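D-alanyl transferase DltD (Enterococcus faecium TX0133A04, PDB 6PFX) probably transfers D-alanyl groups in the D-alanylation of lipoteichoic acid, a step of cell wall biogenesis in Gram-positive bacteria. Local coordinates at residues A[294-299]-A[337-343]; A[329-333]-A[356-360]. One frame throughout, in Å; residues are numbered along the deposited sequence.

Contact 1. Residues A[294-299]-A[337-343]; sequences PPVNEK and AGTNYFM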
ATOM      1  N   PRO A 294     -10.410  -1.336  -2.767  1.00  7.93           N
ATOM      2  CA  PRO A 294     -11.576  -1.430  -1.889  1.00 10.71           C
ATOM      3  C   PRO A 294     -12.619  -0.396  -2.254  1.00 11.75           C
ATOM      4  O   PRO A 294     -12.304   0.644  -2.849  1.00 11.97           O
ATOM      5  CB  PRO A 294     -10.998  -1.102  -0.506  1.00 12.11           C
ATOM      6  CG  PRO A 294      -9.900  -0.103  -0.845  1.00 21.93           C
ATOM      7  CD  PRO A 294      -9.262  -0.708  -2.089  1.00 14.49           C
ATOM      8  N   PRO A 295     -13.857  -0.628  -1.858  1.00  9.10           N
ATOM      9  CA  PRO A 295     -14.916   0.365  -2.027  1.00 10.43           C
ATOM     10  C   PRO A 295     -14.912   1.353  -0.867  1.00 10.47           C
ATOM     11  O   PRO A 295     -14.102   1.285   0.047  1.00 10.94           O
ATOM     12  CB  PRO A 295     -16.173  -0.491  -1.936  1.00  9.85           C
ATOM     13  CG  PRO A 295     -15.784  -1.533  -0.910  1.00  9.89           C
ATOM     14  CD  PRO A 295     -14.340  -1.862  -1.212  1.00 10.07           C
ATOM     15  N   VAL A 296     -15.860   2.284  -0.920  1.00 10.31           N
ATOM     16  CA  VAL A 296     -16.242   3.089   0.232  1.00 12.30           C
ATOM     17  C   VAL A 296     -17.655   2.678   0.605  1.00 12.05           C
ATOM     18  O   VAL A 296     -18.510   2.544  -0.277  1.00 12.74           O
ATOM     19  CB  VAL A 296     -16.176   4.595  -0.062  1.00 12.72           C
ATOM     20  CG1 VAL A 296     -16.735   5.360   1.127  1.00 14.82           C
ATOM     21  CG2 VAL A 296     -14.758   4.994  -0.354  1.00 12.82           C
ATOM     22  N   ASN A 297     -17.865   2.392   1.892  1.00 14.20           N
ATOM     23  CA  ASN A 297     -19.153   2.051   2.481  1.00 12.75           C
ATOM     24  C   ASN A 297     -20.241   2.953   1.926  1.00 14.15           C
ATOM     25  O   ASN A 297     -20.188   4.174   2.086  1.00 13.81           O
ATOM     26  CB  ASN A 297     -18.991   2.251   3.999  1.00 13.91           C
ATOM     27  CG  ASN A 297     -20.250   1.943   4.785  1.00 17.99           C
ATOM     28  OD1 ASN A 297     -21.358   2.052   4.271  1.00 19.05           O
ATOM     29  ND2 ASN A 297     -20.082   1.600   6.062  1.00 18.61           N
ATOM     30  N   GLU A 298     -21.229   2.347   1.252  1.00 12.61           N
ATOM     31  CA  GLU A 298     -22.257   3.138   0.583  1.00 12.42           C
ATOM     32  C   GLU A 298     -23.172   3.852   1.574  1.00 12.80           C
ATOM     33  O   GLU A 298     -23.660   4.947   1.280  1.00 13.57           O
ATOM     34  CB  GLU A 298     -23.078   2.279  -0.377  1.00 17.00           C
ATOM     35  CG  GLU A 298     -23.858   3.114  -1.390  1.00 21.44           C
ATOM     36  CD  GLU A 298     -24.632   2.269  -2.376  1.00 34.29           C
ATOM     37  OE1 GLU A 298     -25.352   2.853  -3.210  1.00 41.03           O
ATOM     38  OE2 GLU A 298     -24.523   1.024  -2.315  1.00 30.92           O
ATOM     39  N   LYS A 299     -23.411   3.279   2.753  1.00 12.44           N
ATOM     40  CA  LYS A 299     -24.216   3.995   3.740  1.00 13.51           C
ATOM     41  C   LYS A 299     -23.525   5.290   4.144  1.00 14.19           C
ATOM     42  O   LYS A 299     -24.174   6.318   4.363  1.00 13.27           O
ATOM     43  CB  LYS A 299     -24.474   3.120   4.959  1.00 14.66           C
ATOM     44  CG  LYS A 299     -25.472   2.012   4.700  1.00 17.16           C
ATOM     45  CD  LYS A 299     -25.643   1.125   5.915  1.00 17.31           C
ATOM     46  CE  LYS A 299     -26.574  -0.032   5.591  1.00 22.96           C
ATOM     47  NZ  LYS A 299     -26.655  -1.045   6.677  1.00 32.50           N
ATOM     48  N   ALA A 337     -19.570  -1.614  -2.522  1.00 12.31           N
ATOM     49  CA  ALA A 337     -19.892  -0.539  -1.593  1.00 12.48           C
ATOM     50  C   ALA A 337     -21.141  -0.812  -0.762  1.00 11.96           C
ATOM     51  O   ALA A 337     -21.206  -0.423   0.407  1.00 13.61           O
ATOM     52  CB  ALA A 337     -20.075   0.761  -2.379  1.00 11.17           C
ATOM     53  N   GLY A 338     -22.142  -1.467  -1.345  1.00 12.66           N
ATOM     54  CA  GLY A 338     -23.371  -1.814  -0.665  1.00 13.49           C
ATOM     55  C   GLY A 338     -23.385  -3.105   0.113  1.00 12.89           C
ATOM     56  O   GLY A 338     -24.411  -3.447   0.711  1.00 16.98           O
ATOM     57  N   THR A 339     -22.275  -3.831   0.149  1.00 12.59           N
ATOM     58  CA  THR A 339     -22.199  -5.096   0.870  1.00 11.04           C
ATOM     59  C   THR A 339     -21.970  -4.813   2.348  1.00 12.77           C
ATOM     60  O   THR A 339     -20.937  -4.261   2.736  1.00 12.63           O
ATOM     61  CB  THR A 339     -21.092  -5.951   0.267  1.00 11.69           C
ATOM     62  OG1 THR A 339     -21.380  -6.174  -1.120  1.00 15.41           O
ATOM     63  CG2 THR A 339     -20.992  -7.264   1.009  1.00 18.75           C
ATOM     64  N   ASN A 340     -22.952  -5.139   3.176  1.00 14.02           N
ATOM     65  CA  ASN A 340     -22.786  -4.884   4.596  1.00 13.77           C
ATOM     66  C   ASN A 340     -21.530  -5.561   5.128  1.00 10.71           C
ATOM     67  O   ASN A 340     -21.223  -6.719   4.807  1.00 15.58           O
ATOM     68  CB  ASN A 340     -24.010  -5.356   5.377  1.00 15.03           C
ATOM     69  CG  ASN A 340     -25.210  -4.450   5.169  1.00 19.86           C
ATOM     70  OD1 ASN A 340     -25.064  -3.302   4.763  1.00 21.64           O
ATOM     71  ND2 ASN A 340     -26.399  -4.959   5.451  1.00 27.93           N
ATOM     72  N   TYR A 341     -20.824  -4.828   5.985  1.00 13.16           N
ATOM     73  CA  TYR A 341     -19.673  -5.324   6.726  1.00 14.20           C
ATOM     74  C   TYR A 341     -18.472  -5.580   5.836  1.00 13.97           C
ATOM     75  O   TYR A 341     -17.520  -6.236   6.273  1.00 13.20           O
ATOM     76  CB  TYR A 341     -20.046  -6.568   7.540  1.00 13.39           C
ATOM     77  CG  TYR A 341     -21.381  -6.418   8.209  1.00 15.43           C
ATOM     78  CD1 TYR A 341     -21.669  -5.312   9.000  1.00 17.55           C
ATOM     79  CD2 TYR A 341     -22.374  -7.357   8.009  1.00 13.16           C
ATOM     80  CE1 TYR A 341     -22.909  -5.167   9.596  1.00 16.26           C
ATOM     81  CE2 TYR A 341     -23.609  -7.225   8.598  1.00 16.98           C
ATOM     82  CZ  TYR A 341     -23.874  -6.134   9.394  1.00 15.25           C
ATOM     83  OH  TYR A 341     -25.124  -5.996   9.975  1.00 20.61           O
ATOM     84  N   PHE A 342     -18.489  -5.086   4.590  1.00 11.78           N
ATOM     85  CA  PHE A 342     -17.314  -5.201   3.731  1.00 11.74           C
ATOM     86  C   PHE A 342     -16.166  -4.375   4.291  1.00 13.56           C
ATOM     87  O   PHE A 342     -15.021  -4.841   4.335  1.00 13.00           O
ATOM     88  CB  PHE A 342     -17.645  -4.756   2.293  1.00 12.99           C
ATOM     89  CG  PHE A 342     -16.764  -5.374   1.240  1.00 10.00           C
ATOM     90  CD1 PHE A 342     -17.085  -6.600   0.691  1.00  8.93           C
ATOM     91  CD2 PHE A 342     -15.629  -4.734   0.793  1.00 11.65           C
ATOM     92  CE1 PHE A 342     -16.288  -7.190  -0.263  1.00 12.64           C
ATOM     93  CE2 PHE A 342     -14.826  -5.324  -0.162  1.00 14.00           C
ATOM     94  CZ  PHE A 342     -15.161  -6.546  -0.693  1.00 11.39           C
ATOM     95  N   MET A 343     -16.463  -3.151   4.732  1.00 11.04           N
ATOM     96  CA  MET A 343     -15.501  -2.257   5.355  1.00 10.25           C
ATOM     97  C   MET A 343     -15.773  -2.197   6.850  1.00 12.93           C
ATOM     98  O   MET A 343     -16.918  -2.325   7.294  1.00 16.58           O
ATOM     99  CB  MET A 343     -15.605  -0.853   4.766  1.00 14.06           C
ATOM    100  CG  MET A 343     -15.631  -0.859   3.269  1.00 11.95           C
ATOM    101  SD  MET A 343     -14.114  -1.495   2.587  1.00 15.24           S
ATOM    102  CE  MET A 343     -13.050  -0.092   2.853  1.00 15.95           C
TER
HETATM  103  O   HOH W   1     -17.783   0.681   7.217  1.00 21.89           O
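Ala-337 lies in the loop between strand 330-332 and helix 351-365 and has the largest covered area. Its methyl group sits beside Pro-295 (CB to CB, 4.1 Å) and against the backbone (Ala-337 CB to Val-296 O, 3.2 Å). Its carbonyl accepts a hydrogen bond: Glu-298 N to Ala-337 O, 2.9 Å. Glu-298 starts helix 298-304, so the loop takes up an NH group of the first turn. Asn-297 is the N-cap: its OD1 accepts a weak bond from Lys-299 N, and its ND2 gives a hydrogen bond to Phe-239 O. Glu-298 OE2 lies 3.5 Å from Gly-338 CA, where a CB would clash with it. The family belongs to the SGNH hydrolase clan, and the contact joins two loops at the C-terminal ends of neighbouring parallel strands, 288-293 and 330-332. A type II turn, Thr-339 to Phe-342, then reverses the chain. Within it, Asn-340 OD1 receives a weak hydrogen bond from Lys-299 NZ (3.4 Å). Phe-342 CD2 packs on Pro-295 CG at 3.6 Å. With all three chi angles m, Met-343 curls over the prolines: SD is 3.8 Å from Pro-295 CD, CE 3.3 Å from Pro-295 O and 4.1 Å from Pro-294 CB.

Contact 2. Residues A[329-333]-A[356-360]; sequences RIADF and AADQQ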
ATOM      1  N   ARG A 329      -3.861  -8.636 -12.875  1.00 13.26           N
ATOM      2  CA  ARG A 329      -4.365  -9.401 -11.734  1.00 13.51           C
ATOM      3  C   ARG A 329      -4.835  -8.393 -10.691  1.00 10.42           C
ATOM      4  O   ARG A 329      -4.035  -7.862  -9.913  1.00 10.97           O
ATOM      5  CB  ARG A 329      -3.285 -10.317 -11.178  1.00 10.10           C
ATOM      6  CG  ARG A 329      -3.774 -11.278 -10.107  1.00 13.46           C
ATOM      7  CD  ARG A 329      -2.635 -12.095  -9.527  1.00 11.72           C
ATOM      8  NE  ARG A 329      -1.985 -13.003 -10.461  1.00 12.18           N
ATOM      9  CZ  ARG A 329      -0.842 -12.734 -11.088  1.00 11.76           C
ATOM     10  NH1 ARG A 329      -0.245 -11.563 -10.921  1.00 14.74           N
ATOM     11  NH2 ARG A 329      -0.307 -13.630 -11.903  1.00 14.62           N
ATOM     12  N   ILE A 330      -6.137  -8.131 -10.695  1.00 14.03           N
ATOM     13  CA  ILE A 330      -6.724  -7.016  -9.968  1.00  8.64           C
ATOM     14  C   ILE A 330      -8.029  -7.506  -9.367  1.00 11.45           C
ATOM     15  O   ILE A 330      -8.891  -8.024 -10.084  1.00 16.53           O
ATOM     16  CB  ILE A 330      -7.008  -5.812 -10.888  1.00 11.99           C
ATOM     17  CG1 ILE A 330      -5.745  -5.337 -11.602  1.00 12.80           C
ATOM     18  CG2 ILE A 330      -7.624  -4.654 -10.078  1.00 14.38           C
ATOM     19  CD1 ILE A 330      -5.996  -4.313 -12.674  1.00 18.08           C
ATOM     20  N   ALA A 331      -8.169  -7.337  -8.065  1.00 10.82           N
ATOM     21  CA  ALA A 331      -9.425  -7.576  -7.361  1.00 11.42           C
ATOM     22  C   ALA A 331     -10.058  -6.211  -7.140  1.00 10.30           C
ATOM     23  O   ALA A 331      -9.722  -5.508  -6.184  1.00 10.82           O
ATOM     24  CB  ALA A 331      -9.173  -8.274  -6.032  1.00 12.37           C
ATOM     25  N   ASP A 332     -10.983  -5.844  -8.009  1.00 14.18           N
ATOM     26  CA  ASP A 332     -11.647  -4.545  -7.955  1.00 11.52           C
ATOM     27  C   ASP A 332     -12.956  -4.730  -7.202  1.00 11.60           C
ATOM     28  O   ASP A 332     -13.894  -5.346  -7.718  1.00 14.76           O
ATOM     29  CB  ASP A 332     -11.892  -4.045  -9.378  1.00 11.50           C
ATOM     30  CG  ASP A 332     -12.685  -2.750  -9.428  1.00 17.48           C
ATOM     31  OD1 ASP A 332     -13.047  -2.196  -8.370  1.00 19.36           O
ATOM     32  OD2 ASP A 332     -12.944  -2.278 -10.551  1.00 21.78           O
ATOM     33  N   PHE A 333     -13.006  -4.224  -5.969  1.00 11.16           N
ATOM     34  CA  PHE A 333     -14.180  -4.350  -5.113  1.00 11.65           C
ATOM     35  C   PHE A 333     -14.987  -3.050  -5.000  1.00 11.30           C
ATOM     36  O   PHE A 333     -15.833  -2.932  -4.110  1.00 11.38           O
ATOM     37  CB  PHE A 333     -13.764  -4.836  -3.717  1.00  9.28           C
ATOM     38  CG  PHE A 333     -13.176  -6.225  -3.677  1.00 11.93           C
ATOM     39  CD1 PHE A 333     -13.782  -7.282  -4.327  1.00 13.15           C
ATOM     40  CD2 PHE A 333     -12.032  -6.468  -2.943  1.00 13.15           C
ATOM     41  CE1 PHE A 333     -13.232  -8.552  -4.263  1.00 13.98           C
ATOM     42  CE2 PHE A 333     -11.498  -7.728  -2.866  1.00 12.25           C
ATOM     43  CZ  PHE A 333     -12.094  -8.763  -3.526  1.00 13.69           C
ATOM     44  N   ALA A 356     -13.473 -11.479   1.268  1.00 10.30           N
ATOM     45  CA  ALA A 356     -13.581 -11.461  -0.189  1.00 10.47           C
ATOM     46  C   ALA A 356     -12.202 -11.414  -0.819  1.00 12.44           C
ATOM     47  O   ALA A 356     -11.943 -12.058  -1.843  1.00 12.61           O
ATOM     48  CB  ALA A 356     -14.380 -10.242  -0.654  1.00 11.76           C
ATOM     49  N   ALA A 357     -11.307 -10.626  -0.230  1.00 10.96           N
ATOM     50  CA  ALA A 357      -9.948 -10.540  -0.737  1.00  9.62           C
ATOM     51  C   ALA A 357      -9.280 -11.903  -0.695  1.00 11.12           C
ATOM     52  O   ALA A 357      -8.535 -12.265  -1.616  1.00 10.82           O
ATOM     53  CB  ALA A 357      -9.179  -9.489   0.062  1.00  9.00           C
ATOM     54  N   ASP A 358      -9.555 -12.681   0.357  1.00 10.82           N
ATOM     55  CA  ASP A 358      -8.929 -13.984   0.478  1.00  7.94           C
ATOM     56  C   ASP A 358      -9.277 -14.892  -0.693  1.00 10.36           C
ATOM     57  O   ASP A 358      -8.505 -15.802  -1.009  1.00 10.96           O
ATOM     58  CB  ASP A 358      -9.302 -14.675   1.787  1.00 11.47           C
ATOM     59  CG  ASP A 358      -8.428 -15.893   2.049  1.00 10.97           C
ATOM     60  OD1 ASP A 358      -7.193 -15.718   2.027  1.00 12.75           O
ATOM     61  OD2 ASP A 358      -8.957 -17.020   2.223  1.00 14.10           O
ATOM     62  N   GLN A 359     -10.447 -14.701  -1.311  1.00  9.89           N
ATOM     63  CA  GLN A 359     -10.835 -15.541  -2.440  1.00 12.08           C
ATOM     64  C   GLN A 359      -9.923 -15.338  -3.640  1.00 13.76           C
ATOM     65  O   GLN A 359      -9.896 -16.182  -4.544  1.00 13.10           O
ATOM     66  CB  GLN A 359     -12.287 -15.286  -2.821  1.00 13.76           C
ATOM     67  CG  GLN A 359     -13.259 -15.391  -1.640  1.00 12.79           C
ATOM     68  CD  GLN A 359     -13.035 -16.599  -0.747  1.00 12.16           C
ATOM     69  OE1 GLN A 359     -13.088 -17.739  -1.204  1.00 17.74           O
ATOM     70  NE2 GLN A 359     -12.758 -16.354   0.534  1.00 12.13           N
ATOM     71  N   GLN A 360      -9.223 -14.217  -3.701  1.00 11.63           N
ATOM     72  CA  GLN A 360      -8.237 -14.000  -4.744  1.00 13.60           C
ATOM     73  C   GLN A 360      -6.817 -14.111  -4.223  1.00 10.83           C
ATOM     74  O   GLN A 360      -5.949 -14.574  -4.961  1.00 12.30           O
ATOM     75  CB  GLN A 360      -8.500 -12.668  -5.455  1.00 13.05           C
ATOM     76  CG  GLN A 360      -9.890 -12.705  -6.144  1.00 15.33           C
ATOM     77  CD  GLN A 360     -10.224 -11.459  -6.926  1.00 22.16           C
ATOM     78  OE1 GLN A 360      -9.450 -11.011  -7.780  1.00 25.99           O
ATOM     79  NE2 GLN A 360     -11.398 -10.894  -6.650  1.00 26.96           N
TER
HETATM   80  O   HOH W   2     -10.210 -10.440 -10.294  1.00 31.29           O
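Phe-333 and Gln-360 make most of this contact, and Ala-331, on the strand, meets Gln-360. Phe-333 follows edge strand 330-332 directly. Its ring reaches helix 351-365 and meets two small residues there. Phe-333 CZ is 4.0 Å from Ala-356 CB. Ala-357 lies at the ring edge, with its CA 3.9 Å from Phe-333 CE2. The alanines let the helix backbone come close to the ring: Ala-356 O is 3.7 Å from Phe-333 CZ. Gln-360 is one helical turn further on and points back at the strand. Its NE2 comes within 3.8 Å of Phe-333 CE1, and its OE1 within 3.3 Å of Ala-331 CB. A water lies 2.8 Å from Ile-330 O and 2.7 Å from Gln-360 OE1, within hydrogen-bonding distance of each. The arrangement is that of an alpha/beta sheet covered by a helix, here at its outermost strand. The CB atoms of Ala-331 and Phe-333 point toward helix 351-365. Those of Ile-330 and Asp-332 point away, and their side chains meet helix 308-323. Asp-332 also forms a salt bridge with Lys-319 there. Between these two segments the contact therefore rests on packing of Phe-333 against the helix, with a water between Ile-330 O and Gln-360 OE1 and no direct hydrogen bond.

Contacts 1 and 2 have centres 14 Å apart and touch directly. Along the chain their segments alternate, and 337-343 is part of the loop that joins the strand of contact 2 to its helix. Phe-342 joins the two. Its ring stacks edge-to-face with that of Phe-333 (Phe-342 CZ to Phe-333 CG, 3.6 Å), and its CE1 lies 3.6 Å from Ala-356 CB. Pro-295 closes against the Phe-333 backbone, with Pro-295 CB 3.3 Å from Phe-333 O. Ser-46, His-348 and Asp-345 lie in an arrangement consistent with a Ser-His-Asp triad, as in SGNH hydrolases, and may form the active site. The side chain of Met-343 in contact 1 lies near these residues without touching them.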